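Local coordinates for kappa-carrageenase (Pseudoalteromonas carrageenovora, PDB 1DYP), which cleaves the (1->4)-beta-D-linkages of kappa-carrageenan from within the chain, here as the catalytic domain of a family 16 glycoside hydrolase, at residues N158-N163 against N218-R223; L184-D187 against F192-Y195. The protein carries 1 engineered substitution. One frame throughout, in Å; residues are numbered along the deposited sequence.

Contact 1 of 2, residues N158-N163 against N218-R223; sequences NIVVKN and NLYWHR
The carboxamide of Asn-158 reaches into the corner between the rings of Tyr-220 and Trp-221, serving each with a different atom. Its CG lies between the backbone N and the carbonyl carbon (chi1 63°), which puts the amide between the two rings. ND2 lies 3.3 Å from CD2 of Tyr-220, the amide plane tilted by only 20° from the phenol, whereas OD1 is 3.2 Å from Trp-221 CZ2, with the two planes nearly perpendicular (80°). The flat amide can thus lie near the phenol while OD1, turned to an indole carbon, takes its hydrogen bond from Asn-178 ND2. Farther along strand 151-162, CB of Val-160 lies over one face of the phenol toward its rim, with CG2 3.8 Å from Tyr-220 CE1; CB of Leu-219 backs the opposite face. In the family 16 beta-sandwich this joins strand 151-162 to the loop between strands 211-217 and 225-233. The indole also approaches the catalytic nucleophile Glu-137, about 5 Å away between side chains, and its NE1 is bound by His-157 O. An Asx motif helps to shape the loop that carries the rings: Asn-218 OD1 accepts from Trp-221 N at 2.8 Å. Ser-136 OG, bonded to Tyr-220 O, is a second hold.

Contact 2 of 2, residues L184-D187 against F192-Y195; sequences LPFD and FHTY
Phe-186 and His-193 approach from opposite directions and lay their rings flat on each other. CB of Phe-186 is still at the margin, 4.1 Å from His-193 CE1. CG lies between the backbone N and the carbonyl carbon (chi1 55°), which carries the ring across to the strand. CD1 then lies 3.4 Å from NE2 of His-193. CE1, farther out, meets His-193 CG at 3.3 Å. CZ of Phe-186 sits 3.4 Å from His-193 ND1. The two rings therefore form a face-to-face stack, centroids 3.5 Å apart and planes only 4° from parallel. CE1 has a second neighbour, Tyr-195 OH, which lies in the plane of the phenyl ring at its edge, 3.6 Å away. Histidine suits this place because it offers a flat face for stacking while its rim makes hydrogen bonds: ND1 pairs with Asp-209 OD2 and NE2 with Asn-190 O, fixing the rotation of the imidazole. With an acceptor at each nitrogen, the ring is probably doubly protonated and positively charged. With an alanine at Phe-186 the imidazole, though still held by Asp-209 and Asn-190, would probably lose its packing on that face, and a gap would open beside Tyr-195 OH. The stack ties the loop after strand 181-183 to the start of strand 193-199, which pairs with strands 98-105 and 203-208; Val-208 of the latter touches Phe-186, Leu-184 and Tyr-195.

Followed from the N terminus, the chain first enters contact 1 on strand 151-162, passes through strand 165-169, the short helix 175-178 and strand 181-183, and then makes contact 2, which closes a short loop, with four residues between its segments. It continues along strands 193-199, 203-208 and 211-217 before residues 218-223 complete contact 1. Contact 2 thus lies wholly within the 54 residues that contact 1 spans. The smaller closure joins a loop to the strand just after it; the larger brings the loop beyond strand 211-217 back to strand 151-162. Their centres are 30 Å apart and they do not touch, although both involve strands of the same sheet system.

Contact 1 of 2, residues N158-N163 against N218-R223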
# COMPACT_ATOMS: atom_id res chain seq x y z
N ASN A 158 -4.44 11.79 -0.54
CA ASN A 158 -3.66 12.96 -0.90
C ASN A 158 -3.92 14.13 0.02
O ASN A 158 -4.88 14.14 0.78
CB ASN A 158 -3.98 13.41 -2.33
CG ASN A 158 -5.43 13.84 -2.49
OD1 ASN A 158 -6.33 13.01 -2.53
ND2 ASN A 158 -5.66 15.15 -2.58
N ILE A 159 -3.03 15.12 -0.06
CA ILE A 159 -3.17 16.36 0.68
C ILE A 159 -3.07 17.44 -0.38
O ILE A 159 -2.07 17.52 -1.10
CB ILE A 159 -2.03 16.58 1.69
CG1 ILE A 159 -2.10 15.54 2.81
CG2 ILE A 159 -2.13 17.99 2.27
CD1 ILE A 159 -0.95 15.63 3.79
N VAL A 160 -4.11 18.25 -0.50
CA VAL A 160 -4.12 19.32 -1.48
C VAL A 160 -4.58 20.61 -0.81
O VAL A 160 -5.43 20.59 0.08
CB VAL A 160 -5.05 18.99 -2.68
CG1 VAL A 160 -6.49 18.82 -2.20
CG2 VAL A 160 -4.96 20.08 -3.73
N VAL A 161 -4.00 21.73 -1.23
CA VAL A 161 -4.36 23.02 -0.66
C VAL A 161 -5.71 23.51 -1.19
O VAL A 161 -5.88 23.72 -2.39
CB VAL A 161 -3.27 24.07 -0.97
CG1 VAL A 161 -3.69 25.43 -0.44
CG2 VAL A 161 -1.95 23.65 -0.36
N LYS A 162 -6.66 23.66 -0.27
CA LYS A 162 -8.00 24.14 -0.60
C LYS A 162 -8.28 25.37 0.25
O LYS A 162 -8.21 25.31 1.47
CB LYS A 162 -9.06 23.08 -0.28
CG LYS A 162 -9.03 21.85 -1.16
CD LYS A 162 -10.18 20.93 -0.75
CE LYS A 162 -10.27 19.69 -1.63
NZ LYS A 162 -11.42 18.84 -1.22
N ASN A 163 -8.61 26.48 -0.41
CA ASN A 163 -8.88 27.73 0.30
C ASN A 163 -7.70 28.07 1.20
O ASN A 163 -7.88 28.48 2.34
CB ASN A 163 -10.16 27.61 1.14
CG ASN A 163 -11.39 27.36 0.30
OD1 ASN A 163 -11.62 28.04 -0.71
ND2 ASN A 163 -12.19 26.38 0.70
N ASN A 218 -6.55 11.61 -12.76
CA ASN A 218 -5.37 11.87 -11.96
C ASN A 218 -5.30 13.35 -11.64
O ASN A 218 -4.63 14.12 -12.33
CB ASN A 218 -4.10 11.44 -12.69
CG ASN A 218 -2.89 11.51 -11.79
OD1 ASN A 218 -2.94 12.14 -10.73
ND2 ASN A 218 -1.80 10.89 -12.21
N LEU A 219 -6.00 13.74 -10.58
CA LEU A 219 -6.05 15.13 -10.15
C LEU A 219 -4.90 15.51 -9.24
O LEU A 219 -4.31 16.58 -9.39
CB LEU A 219 -7.36 15.39 -9.41
CG LEU A 219 -8.67 15.06 -10.12
CD1 LEU A 219 -9.82 15.23 -9.15
CD2 LEU A 219 -8.84 15.95 -11.34
N TYR A 220 -4.58 14.62 -8.31
CA TYR A 220 -3.55 14.91 -7.31
C TYR A 220 -2.47 13.84 -7.13
O TYR A 220 -1.90 13.72 -6.05
CB TYR A 220 -4.22 15.14 -5.96
CG TYR A 220 -5.46 16.00 -6.04
CD1 TYR A 220 -5.39 17.32 -6.48
CD2 TYR A 220 -6.72 15.49 -5.69
CE1 TYR A 220 -6.53 18.11 -6.56
CE2 TYR A 220 -7.86 16.28 -5.77
CZ TYR A 220 -7.76 17.59 -6.21
OH TYR A 220 -8.88 18.39 -6.28
N TRP A 221 -2.18 13.08 -8.18
CA TRP A 221 -1.19 12.02 -8.05
C TRP A 221 -0.09 12.10 -9.10
O TRP A 221 0.12 11.17 -9.89
CB TRP A 221 -1.92 10.67 -8.08
CG TRP A 221 -2.91 10.60 -6.94
CD1 TRP A 221 -2.64 10.28 -5.64
CD2 TRP A 221 -4.28 11.04 -6.96
NE1 TRP A 221 -3.74 10.51 -4.85
CE2 TRP A 221 -4.76 10.98 -5.64
CE3 TRP A 221 -5.13 11.50 -7.98
CZ2 TRP A 221 -6.06 11.35 -5.30
CZ3 TRP A 221 -6.43 11.87 -7.64
CH2 TRP A 221 -6.88 11.79 -6.30
N HIS A 222 0.62 13.22 -9.10
CA HIS A 222 1.71 13.44 -10.04
C HIS A 222 3.06 13.54 -9.33
O HIS A 222 4.10 13.71 -9.97
CB HIS A 222 1.47 14.72 -10.85
CG HIS A 222 0.16 14.74 -11.57
ND1 HIS A 222 -0.98 15.29 -11.03
CD2 HIS A 222 -0.20 14.25 -12.78
CE1 HIS A 222 -1.98 15.14 -11.87
NE2 HIS A 222 -1.54 14.51 -12.94
N ARG A 223 3.04 13.43 -8.00
CA ARG A 223 4.27 13.50 -7.22
C ARG A 223 5.07 12.21 -7.36
O ARG A 223 4.55 11.19 -7.82
CB ARG A 223 3.96 13.75 -5.74
CG ARG A 223 3.50 15.16 -5.43
CD ARG A 223 3.12 15.31 -3.97
NE ARG A 223 4.24 15.03 -3.07
CZ ARG A 223 5.29 15.83 -2.89
NH1 ARG A 223 5.37 16.98 -3.55
NH2 ARG A 223 6.24 15.48 -2.04

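Contact 2 of 2, residues L184-D187 against F192-Y195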
# COMPACT_ATOMS: atom_id res chain seq x y z
N LEU A 184 -14.33 -8.99 -5.17
CA LEU A 184 -13.50 -9.96 -5.88
C LEU A 184 -14.28 -11.22 -6.24
O LEU A 184 -15.12 -11.69 -5.47
CB LEU A 184 -12.30 -10.35 -5.02
CG LEU A 184 -11.32 -9.23 -4.63
CD1 LEU A 184 -10.42 -9.70 -3.50
CD2 LEU A 184 -10.51 -8.82 -5.84
N PRO A 185 -14.02 -11.78 -7.43
CA PRO A 185 -14.71 -13.00 -7.86
C PRO A 185 -13.98 -14.24 -7.34
O PRO A 185 -14.15 -15.34 -7.86
CB PRO A 185 -14.68 -12.89 -9.38
CG PRO A 185 -13.36 -12.25 -9.62
CD PRO A 185 -13.32 -11.15 -8.57
N PHE A 186 -13.18 -14.04 -6.29
CA PHE A 186 -12.40 -15.12 -5.69
C PHE A 186 -11.96 -14.70 -4.30
O PHE A 186 -12.07 -13.53 -3.92
CB PHE A 186 -11.17 -15.40 -6.56
CG PHE A 186 -10.30 -14.19 -6.81
CD1 PHE A 186 -9.43 -13.73 -5.83
CD2 PHE A 186 -10.39 -13.50 -8.01
CE1 PHE A 186 -8.64 -12.60 -6.04
CE2 PHE A 186 -9.61 -12.36 -8.24
CZ PHE A 186 -8.73 -11.91 -7.25
N ASP A 187 -11.47 -15.67 -3.52
CA ASP A 187 -10.97 -15.38 -2.18
C ASP A 187 -9.51 -14.99 -2.43
O ASP A 187 -8.72 -15.79 -2.91
CB ASP A 187 -11.02 -16.64 -1.31
CG ASP A 187 -10.67 -16.36 0.13
OD1 ASP A 187 -9.72 -15.60 0.37
OD2 ASP A 187 -11.35 -16.92 1.02
N PHE A 192 -2.30 -17.06 -5.94
CA PHE A 192 -1.87 -15.72 -6.31
C PHE A 192 -2.77 -15.09 -7.35
O PHE A 192 -3.34 -15.77 -8.20
CB PHE A 192 -0.43 -15.76 -6.82
CG PHE A 192 0.57 -16.12 -5.77
CD1 PHE A 192 0.74 -17.45 -5.38
CD2 PHE A 192 1.32 -15.14 -5.15
CE1 PHE A 192 1.65 -17.78 -4.38
CE2 PHE A 192 2.23 -15.46 -4.14
CZ PHE A 192 2.39 -16.79 -3.76
N HIS A 193 -2.89 -13.77 -7.27
CA HIS A 193 -3.70 -13.01 -8.21
C HIS A 193 -2.92 -11.77 -8.57
O HIS A 193 -2.03 -11.36 -7.82
CB HIS A 193 -5.04 -12.67 -7.56
CG HIS A 193 -5.86 -13.87 -7.24
ND1 HIS A 193 -6.70 -14.47 -8.15
CD2 HIS A 193 -5.88 -14.66 -6.14
CE1 HIS A 193 -7.21 -15.57 -7.63
NE2 HIS A 193 -6.73 -15.71 -6.41
N THR A 194 -3.23 -11.18 -9.71
CA THR A 194 -2.50 -10.01 -10.16
C THR A 194 -3.27 -8.73 -9.90
O THR A 194 -4.45 -8.61 -10.24
CB THR A 194 -2.15 -10.10 -11.65
OG1 THR A 194 -3.36 -10.09 -12.43
CG2 THR A 194 -1.39 -11.39 -11.92
N TYR A 195 -2.58 -7.77 -9.30
CA TYR A 195 -3.15 -6.48 -8.96
C TYR A 195 -2.30 -5.43 -9.65
O TYR A 195 -1.10 -5.33 -9.43
CB TYR A 195 -3.09 -6.30 -7.44
CG TYR A 195 -3.90 -7.35 -6.71
CD1 TYR A 195 -5.28 -7.21 -6.54
CD2 TYR A 195 -3.29 -8.52 -6.24
CE1 TYR A 195 -6.03 -8.20 -5.91
CE2 TYR A 195 -4.04 -9.52 -5.61
CZ TYR A 195 -5.41 -9.35 -5.46
OH TYR A 195 -6.16 -10.33 -4.85